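Local atomic coordinates of high-potential iron-sulfur protein (PDB entry 1HLQ), a protein that carries single electrons on a high-potential [4Fe-4S] cluster, serving photosynthetic electron transfer between the cytochrome bc1 complex and a membrane-bound c-type tetraheme. Residues Ala19-Ala24 with Lys65-Ala70; Cys41-Gly46 with Ala70-Ala75. One frame throughout, in Å; residues are numbered along the deposited sequence. Where two conformers were deposited one is given.

Contact 1 of 2, residues Ala19-Ala24 with Lys65-Ala70; sequences ADTTKA and KGWCSA. With SF4 (iron/sulfur cluster), chain G; SO4 (sulfate ion), chain E.
An Asx turn at Asp20, leading into the short 3-10 segment 21-23, packs against the run of chain that delivers the cluster ligand Cys68, whose SG binds FE4 at 2.3 Å. Asp20 has CG anti to its backbone N (chi1 180°), and its OD2 accepts two bonds, from Thr22 N at 3.0 Å and from Thr22 OG1 at 2.8 Å, both arriving from above the carboxylate plane. The two segments are joined by Thr21 N, which donates to Lys65 O (2.8 Å) along a nearly straight N-H...O line of 166°, in the carbonyl plane. Deeper in, Thr21 crosses Trp67 at about a right angle, OG1 lying 3.5 Å from Trp67 CB while bonding to Gln36 O, and Ala24 CB rests 3.9 Å from Trp67 CE3. Gln36 OE1 accepts from Trp67 NE1. An alanine in place of this aspartate would remove both bonds to Thr22 and would probably loosen the turn that presents Thr21 N. Lys65 runs alongside Asp20 and bends at chi3, yet its NZ stays 4.1 Å from Asp20 OD1; a water donates to OD1 and accepts only weakly from NZ. The backbone bond thus fixes 19-24 against the chain leading to Cys68, while the two charges, short of a salt bridge, interact mainly through water.

Contact 2 of 2, residues Cys41-Gly46 with Ala70-Ala75; sequences CALYQG and AWAKKA. With SF4 (iron/sulfur cluster), chain G.
Ala72 CB sits at the apolar centre, 4.1 Å from Ala42 CB and 4.3 Å from Leu43 CG. Leu43, with CG anti to its carbonyl carbon, extends CD1 to within 3.7 Å of cluster sulfide S1. Beside it, Cys41 CB meets the Trp71 ring obliquely, 3.6 Å from CD1, and Cys41 SG makes an oblique sulfur-aromatic contact with the five-membered ring; sulfide S3 lies at the ring's edge. Trp71 NE1 donates to Thr40 OG1, which probably helps fix the indole's rotation. Leu56 of the second subunit packs on Leu43. Around this core come the polar bonds. Cys41 SG, anti to its backbone N (chi1 -179°), binds FE2 at 2.3 Å and accepts from Ala72 N and Leu43 N, with N-H...S angles of 166° and 163°; two such donors would be expected to stabilise the reduced cluster. Ala42 N returns a bond to Ala72 O (2.8 Å), so Ala72 uses both its N and its O on the cysteine loop. At the outer edge the extended Lys74 lays CG over Ala42 CA, and a water bridges Lys74 NZ and Cys41 O. N-H...S bonds are common to iron-sulfur sites; here they accompany the apolar, aromatic enclosure (Leu43, Tyr44, Trp71) expected of a HiPIP cluster pocket.

From the N terminus the chain passes helix 10-14 and reaches 19-24, the first half of contact 1, then runs through Cys38 to 41-46, the first half of contact 2. After the two-stranded antiparallel sheet of 51-52 and 62-63 it returns along 65-70, closing contact 1, and continues without a break through 70-75, closing contact 2. The two loops therefore cross rather than nest, and they meet at Ala70. Contact 1 ties the stretch after the helix to the chain carrying Cys68, 65-70, and contact 2 ties the Cys41 loop to the C-terminal tail. Their centres lie about 12 Å apart, both touch the cluster, and both reach the second subunit.

Contact 1 of 2, residues Ala19-Ala24 with Lys65-Ala70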
ATOM      1  N   ALA A  19       3.519  16.340  -1.695  1.00 14.10           N
ATOM      2  CA  ALA A  19       3.369  16.937  -0.391  1.00 13.40           C
ATOM      3  C   ALA A  19       2.409  18.123  -0.396  1.00 14.07           C
ATOM      4  O   ALA A  19       1.973  18.521   0.682  1.00 13.91           O
ATOM      5  CB  ALA A  19       4.705  17.391   0.177  1.00 14.85           C
ATOM      6  N   ASP A  20       2.028  18.590  -1.578  1.00 14.40           N
ATOM      7  CA  ASP A  20       1.108  19.721  -1.703  1.00 14.48           C
ATOM      8  C   ASP A  20       0.158  19.379  -2.851  1.00 13.79           C
ATOM      9  O   ASP A  20       0.586  19.283  -3.985  1.00 14.11           O
ATOM     10  CB  ASP A  20       1.887  20.987  -2.035  1.00 15.60           C
ATOM     11  CG  ASP A  20       1.050  22.235  -2.195  1.00 17.15           C
ATOM     12  OD1 ASP A  20       1.693  23.324  -2.237  1.00 19.55           O
ATOM     13  OD2 ASP A  20      -0.189  22.170  -2.316  1.00 16.47           O
ATOM     14  N   THR A  21      -1.109  19.191  -2.529  1.00 13.97           N
ATOM     15  CA  THR A  21      -2.135  18.835  -3.501  1.00 14.23           C
ATOM     16  C   THR A  21      -2.243  19.782  -4.684  1.00 15.34           C
ATOM     17  O   THR A  21      -2.629  19.361  -5.784  1.00 16.10           O
ATOM     18  CB  THR A  21      -3.488  18.689  -2.792  1.00 14.55           C
ATOM     19  OG1 THR A  21      -4.383  18.056  -3.706  1.00 14.96           O
ATOM     20  CG2 THR A  21      -4.068  20.028  -2.389  1.00 15.17           C
ATOM     21  N   THR A  22      -1.821  21.039  -4.509  1.00 16.36           N
ATOM     22  CA  THR A  22      -1.830  21.985  -5.615  1.00 17.19           C
ATOM     23  C   THR A  22      -0.686  21.764  -6.591  1.00 18.83           C
ATOM     24  O   THR A  22      -0.484  22.561  -7.518  1.00 21.33           O
ATOM     25  CB  THR A  22      -1.807  23.451  -5.150  1.00 18.19           C
ATOM     26  OG1 THR A  22      -0.537  23.773  -4.547  1.00 19.79           O
ATOM     27  CG2 THR A  22      -2.911  23.749  -4.169  1.00 18.85           C
ATOM     28  N   LYS A  23       0.102  20.707  -6.426  1.00 16.79           N
ATOM     29  CA  LYS A  23       1.192  20.321  -7.290  1.00 17.72           C
ATOM     30  C   LYS A  23       0.996  18.921  -7.836  1.00 16.47           C
ATOM     31  O   LYS A  23       1.881  18.337  -8.445  1.00 16.76           O
ATOM     32  CB  LYS A  23       2.533  20.450  -6.557  1.00 20.27           C
ATOM     33  CG  LYS A  23       2.841  21.923  -6.264  1.00 22.39           C
ATOM     34  CD  LYS A  23       4.251  22.140  -5.775  1.00 24.39           C
ATOM     35  CE  LYS A  23       4.371  23.578  -5.275  1.00 25.93           C
ATOM     36  NZ  LYS A  23       3.984  24.540  -6.342  1.00 27.74           N
ATOM     37  N   ALA A  24      -0.196  18.363  -7.614  1.00 16.30           N
ATOM     38  CA  ALA A  24      -0.517  17.044  -8.125  1.00 16.23           C
ATOM     39  C   ALA A  24      -0.450  17.024  -9.653  1.00 16.62           C
ATOM     40  O   ALA A  24      -0.651  18.064 -10.290  1.00 17.91           O
ATOM     41  CB  ALA A  24      -1.915  16.619  -7.686  1.00 16.62           C
ATOM     42  N   LYS A  65      -1.600  18.697   3.715  1.00 14.53           N
ATOM     43  CA  LYS A  65      -1.829  19.450   2.509  0.60 15.08           C
ATOM     44  C   LYS A  65      -1.604  18.616   1.254  1.00 14.62           C
ATOM     45  O   LYS A  65      -1.857  19.062   0.135  1.00 15.55           O
ATOM     46  CB  LYS A  65      -0.758  20.565   2.380  0.60 16.61           C
ATOM     47  CG  LYS A  65      -0.974  21.802   3.206  0.60 17.62           C
ATOM     48  CD  LYS A  65       0.156  22.806   3.045  0.60 17.92           C
ATOM     49  CE  LYS A  65       0.324  23.270   1.611  0.60 17.30           C
ATOM     50  NZ  LYS A  65       1.046  24.570   1.581  0.60 17.26           N
ATOM     51  N   GLY A  66      -1.031  17.421   1.415  1.00 13.72           N
ATOM     52  CA  GLY A  66      -0.633  16.540   0.353  1.00 12.90           C
ATOM     53  C   GLY A  66      -1.749  15.757  -0.315  1.00 12.67           C
ATOM     54  O   GLY A  66      -2.925  15.974  -0.059  1.00 13.53           O
ATOM     55  N   TRP A  67      -1.378  14.830  -1.192  1.00 12.26           N
ATOM     56  CA  TRP A  67      -2.330  14.045  -1.963  1.00 12.57           C
ATOM     57  C   TRP A  67      -1.625  12.859  -2.607  1.00 12.71           C
ATOM     58  O   TRP A  67      -0.450  12.909  -2.935  1.00 13.05           O
ATOM     59  CB  TRP A  67      -2.879  14.928  -3.108  1.00 12.91           C
ATOM     60  CG  TRP A  67      -3.907  14.272  -3.979  1.00 13.72           C
ATOM     61  CD1 TRP A  67      -5.254  14.262  -3.780  1.00 13.63           C
ATOM     62  CD2 TRP A  67      -3.682  13.542  -5.185  1.00 13.76           C
ATOM     63  NE1 TRP A  67      -5.897  13.555  -4.775  1.00 13.68           N
ATOM     64  CE2 TRP A  67      -4.944  13.104  -5.656  1.00 13.60           C
ATOM     65  CE3 TRP A  67      -2.543  13.202  -5.926  1.00 13.96           C
ATOM     66  CZ2 TRP A  67      -5.090  12.350  -6.818  1.00 14.72           C
ATOM     67  CZ3 TRP A  67      -2.691  12.447  -7.076  1.00 14.75           C
ATOM     68  CH2 TRP A  67      -3.953  12.041  -7.513  1.00 14.34           C
ATOM     69  N   CYS A  68      -2.396  11.794  -2.799  1.00 12.75           N
ATOM     70  CA  CYS A  68      -1.926  10.671  -3.601  1.00 12.49           C
ATOM     71  C   CYS A  68      -3.148  10.086  -4.312  1.00 12.71           C
ATOM     72  O   CYS A  68      -4.289  10.446  -4.022  1.00 13.14           O
ATOM     73  CB  CYS A  68      -1.126   9.616  -2.868  1.00 13.17           C
ATOM     74  SG  CYS A  68      -2.153   8.346  -2.095  1.00 12.63           S
ATOM     75  N   SER A  69      -2.869   9.202  -5.269  1.00 12.84           N
ATOM     76  CA  SER A  69      -3.928   8.668  -6.127  1.00 13.11           C
ATOM     77  C   SER A  69      -4.940   7.833  -5.384  1.00 12.33           C
ATOM     78  O   SER A  69      -6.038   7.605  -5.915  1.00 13.04           O
ATOM     79  CB  SER A  69      -3.204   7.814  -7.186  0.55 14.16           C
ATOM     80  OG  SER A  69      -4.075   7.260  -8.140  0.55 15.11           O
ATOM     81  N   ALA A  70      -4.644   7.339  -4.193  1.00 13.04           N
ATOM     82  CA  ALA A  70      -5.554   6.593  -3.365  1.00 13.11           C
ATOM     83  C   ALA A  70      -6.490   7.471  -2.552  1.00 12.92           C
ATOM     84  O   ALA A  70      -7.249   6.946  -1.725  1.00 14.59           O
ATOM     85  CB  ALA A  70      -4.781   5.664  -2.423  1.00 14.21           C
TER
HETATM   86 FE1  SF4 G  76      -2.746  11.255   1.712  1.00 14.06          FE
HETATM   87 FE2  SF4 G  76      -4.919   9.582   1.615  1.00 14.50          FE
HETATM   88 FE3  SF4 G  76      -2.507   8.655   2.409  1.00 14.90          FE
HETATM   89 FE4  SF4 G  76      -2.915   9.340  -0.174  1.00 13.90          FE
HETATM   90  S1  SF4 G  76      -4.016   7.646   0.939  1.00 14.38           S
HETATM   91  S2  SF4 G  76      -1.048   9.930   1.096  1.00 13.26           S
HETATM   92  S3  SF4 G  76      -4.338  11.141   0.004  1.00 12.76           S
HETATM   93  S4  SF4 G  76      -3.710  10.225   3.539  1.00 14.54           S
HETATM   94  S   SO4 E  78       5.080  27.837  -5.647  0.50 35.98           S
HETATM   95  O1  SO4 E  78       4.839  26.620  -4.807  0.50 36.08           O
HETATM   96  O2  SO4 E  78       4.984  27.464  -7.098  0.50 36.28           O
HETATM   97  O3  SO4 E  78       6.450  28.364  -5.366  0.50 36.02           O
HETATM   98  O4  SO4 E  78       4.048  28.876  -5.321  0.50 35.82           O
HETATM   99  O   HOH W   1       0.462  25.727  -1.666  1.00 34.23           O

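Contact 2 of 2, residues Cys41-Gly46 with Ala70-Ala75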
ATOM      1  N   CYS A  41      -8.886  13.022   3.464  1.00 16.95           N
ATOM      2  CA  CYS A  41      -8.851  11.620   3.075  1.00 16.41           C
ATOM      3  C   CYS A  41      -9.262  10.694   4.207  1.00 17.96           C
ATOM      4  O   CYS A  41      -8.834  10.865   5.351  1.00 18.90           O
ATOM      5  CB  CYS A  41      -7.422  11.265   2.616  1.00 15.67           C
ATOM      6  SG  CYS A  41      -7.201   9.561   2.081  1.00 14.53           S
ATOM      7  N   ALA A  42     -10.023   9.651   3.887  1.00 18.29           N
ATOM      8  CA  ALA A  42     -10.461   8.692   4.896  1.00 19.21           C
ATOM      9  C   ALA A  42      -9.320   7.899   5.501  1.00 19.11           C
ATOM     10  O   ALA A  42      -9.440   7.311   6.586  1.00 21.11           O
ATOM     11  CB  ALA A  42     -11.493   7.752   4.286  1.00 20.00           C
ATOM     12  N   LEU A  43      -8.174   7.807   4.833  1.00 18.20           N
ATOM     13  CA  LEU A  43      -7.037   7.035   5.306  1.00 17.49           C
ATOM     14  C   LEU A  43      -6.102   7.819   6.207  1.00 17.42           C
ATOM     15  O   LEU A  43      -5.364   7.190   6.987  1.00 19.23           O
ATOM     16  CB  LEU A  43      -6.279   6.418   4.123  1.00 18.05           C
ATOM     17  CG  LEU A  43      -7.124   5.506   3.223  1.00 18.44           C
ATOM     18  CD1 LEU A  43      -6.293   4.938   2.088  1.00 18.26           C
ATOM     19  CD2 LEU A  43      -7.790   4.390   4.010  1.00 19.28           C
ATOM     20  N   TYR A  44      -6.126   9.138   6.156  1.00 17.28           N
ATOM     21  CA  TYR A  44      -5.216   9.959   6.957  1.00 17.58           C
ATOM     22  C   TYR A  44      -5.449   9.738   8.446  1.00 19.01           C
ATOM     23  O   TYR A  44      -6.595   9.777   8.906  1.00 20.49           O
ATOM     24  CB  TYR A  44      -5.358  11.422   6.603  1.00 17.20           C
ATOM     25  CG  TYR A  44      -4.423  12.392   7.287  1.00 16.88           C
ATOM     26  CD1 TYR A  44      -4.921  13.447   8.034  1.00 17.43           C
ATOM     27  CD2 TYR A  44      -3.040  12.281   7.147  1.00 17.20           C
ATOM     28  CE1 TYR A  44      -4.062  14.351   8.634  1.00 17.79           C
ATOM     29  CE2 TYR A  44      -2.186  13.183   7.742  1.00 17.14           C
ATOM     30  CZ  TYR A  44      -2.701  14.223   8.486  1.00 17.12           C
ATOM     31  OH  TYR A  44      -1.872  15.135   9.091  1.00 18.60           O
ATOM     32  N   GLN A  45      -4.353   9.591   9.201  1.00 20.04           N
ATOM     33  CA  GLN A  45      -4.504   9.346  10.639  1.00 21.95           C
ATOM     34  C   GLN A  45      -4.098  10.520  11.503  1.00 22.27           C
ATOM     35  O   GLN A  45      -4.239  10.471  12.739  1.00 24.02           O
ATOM     36  CB  GLN A  45      -3.669   8.113  11.023  1.00 23.35           C
ATOM     37  CG  GLN A  45      -3.950   6.871  10.221  1.00 26.12           C
ATOM     38  CD  GLN A  45      -3.189   5.615  10.555  1.00 28.34           C
ATOM     39  OE1 GLN A  45      -3.534   4.512  10.095  1.00 30.14           O
ATOM     40  NE2 GLN A  45      -2.140   5.699  11.373  1.00 29.49           N
ATOM     41  N   GLY A  46      -3.676  11.630  10.920  1.00 21.92           N
ATOM     42  CA  GLY A  46      -3.233  12.788  11.657  1.00 22.74           C
ATOM     43  C   GLY A  46      -4.244  13.770  12.191  1.00 24.36           C
ATOM     44  O   GLY A  46      -3.865  14.796  12.782  1.00 24.58           O
ATOM     45  N   ALA A  70      -4.644   7.339  -4.193  1.00 13.04           N
ATOM     46  CA  ALA A  70      -5.554   6.593  -3.365  1.00 13.11           C
ATOM     47  C   ALA A  70      -6.490   7.471  -2.552  1.00 12.92           C
ATOM     48  O   ALA A  70      -7.249   6.946  -1.725  1.00 14.59           O
ATOM     49  CB  ALA A  70      -4.781   5.664  -2.423  1.00 14.21           C
ATOM     50  N   TRP A  71      -6.417   8.808  -2.731  1.00 12.75           N
ATOM     51  CA  TRP A  71      -7.276   9.688  -1.953  1.00 13.07           C
ATOM     52  C   TRP A  71      -8.687   9.132  -1.845  1.00 13.01           C
ATOM     53  O   TRP A  71      -9.291   8.876  -2.892  1.00 13.85           O
ATOM     54  CB  TRP A  71      -7.287  11.101  -2.539  1.00 12.96           C
ATOM     55  CG  TRP A  71      -8.148  12.008  -1.717  1.00 13.46           C
ATOM     56  CD1 TRP A  71      -7.759  12.726  -0.629  1.00 14.06           C
ATOM     57  CD2 TRP A  71      -9.539  12.285  -1.917  1.00 14.04           C
ATOM     58  NE1 TRP A  71      -8.818  13.415  -0.102  1.00 14.44           N
ATOM     59  CE2 TRP A  71      -9.927  13.175  -0.889  1.00 14.45           C
ATOM     60  CE3 TRP A  71     -10.489  11.869  -2.858  1.00 15.06           C
ATOM     61  CZ2 TRP A  71     -11.222  13.657  -0.759  1.00 15.01           C
ATOM     62  CZ3 TRP A  71     -11.770  12.363  -2.723  1.00 15.41           C
ATOM     63  CH2 TRP A  71     -12.119  13.243  -1.696  1.00 15.27           C
ATOM     64  N   ALA A  72      -9.150   8.954  -0.621  1.00 14.41           N
ATOM     65  CA  ALA A  72     -10.405   8.263  -0.380  1.00 16.41           C
ATOM     66  C   ALA A  72     -11.432   9.176   0.253  1.00 18.44           C
ATOM     67  O   ALA A  72     -11.233   9.623   1.373  1.00 18.45           O
ATOM     68  CB  ALA A  72     -10.098   7.043   0.483  1.00 16.67           C
ATOM     69  N   LYS A  73     -12.505   9.451  -0.482  1.00 20.97           N
ATOM     70  CA  LYS A  73     -13.577  10.303   0.039  0.55 23.26           C
ATOM     71  C   LYS A  73     -14.216   9.568   1.211  1.00 25.05           C
ATOM     72  O   LYS A  73     -14.413   8.354   1.147  1.00 25.21           O
ATOM     73  CB  LYS A  73     -14.564  10.603  -1.083  0.55 23.41           C
ATOM     74  CG  LYS A  73     -15.585  11.704  -0.821  0.55 24.13           C
ATOM     75  CD  LYS A  73     -16.929  11.095  -0.434  0.55 24.05           C
ATOM     76  CE  LYS A  73     -18.044  12.132  -0.407  0.55 24.61           C
ATOM     77  NZ  LYS A  73     -18.422  12.575  -1.785  0.55 24.16           N
ATOM     78  N   LYS A  74     -14.463  10.259   2.310  1.00 28.17           N
ATOM     79  CA  LYS A  74     -15.031   9.605   3.496  1.00 30.89           C
ATOM     80  C   LYS A  74     -16.460   9.110   3.327  1.00 32.29           C
ATOM     81  O   LYS A  74     -17.289   9.757   2.689  1.00 33.38           O
ATOM     82  CB  LYS A  74     -14.952  10.598   4.666  1.00 31.77           C
ATOM     83  CG  LYS A  74     -13.528  11.051   4.942  1.00 32.36           C
ATOM     84  CD  LYS A  74     -13.447  12.178   5.955  1.00 32.67           C
ATOM     85  CE  LYS A  74     -12.004  12.602   6.155  1.00 33.01           C
ATOM     86  NZ  LYS A  74     -11.859  13.539   7.299  1.00 33.90           N
ATOM     87  N   ALA A  75     -16.782   7.952   3.902  1.00 33.47           N
ATOM     88  CA  ALA A  75     -18.143   7.422   3.826  1.00 33.98           C
ATOM     89  C   ALA A  75     -19.113   8.330   4.585  1.00 34.95           C
ATOM     90  O   ALA A  75     -20.340   8.241   4.309  1.00 36.05           O
ATOM     91  CB  ALA A  75     -18.211   6.012   4.391  1.00 34.36           C
TER
HETATM   92 FE1  SF4 G  76      -2.746  11.255   1.712  1.00 14.06          FE
HETATM   93 FE2  SF4 G  76      -4.919   9.582   1.615  1.00 14.50          FE
HETATM   94 FE3  SF4 G  76      -2.507   8.655   2.409  1.00 14.90          FE
HETATM   95 FE4  SF4 G  76      -2.915   9.340  -0.174  1.00 13.90          FE
HETATM   96  S1  SF4 G  76      -4.016   7.646   0.939  1.00 14.38           S
HETATM   97  S2  SF4 G  76      -1.048   9.930   1.096  1.00 13.26           S
HETATM   98  S3  SF4 G  76      -4.338  11.141   0.004  1.00 12.76           S
HETATM   99  S4  SF4 G  76      -3.710  10.225   3.539  1.00 14.54           S
HETATM  100  O   HOH W   2      -9.018  13.016   7.165  0.50 31.21           O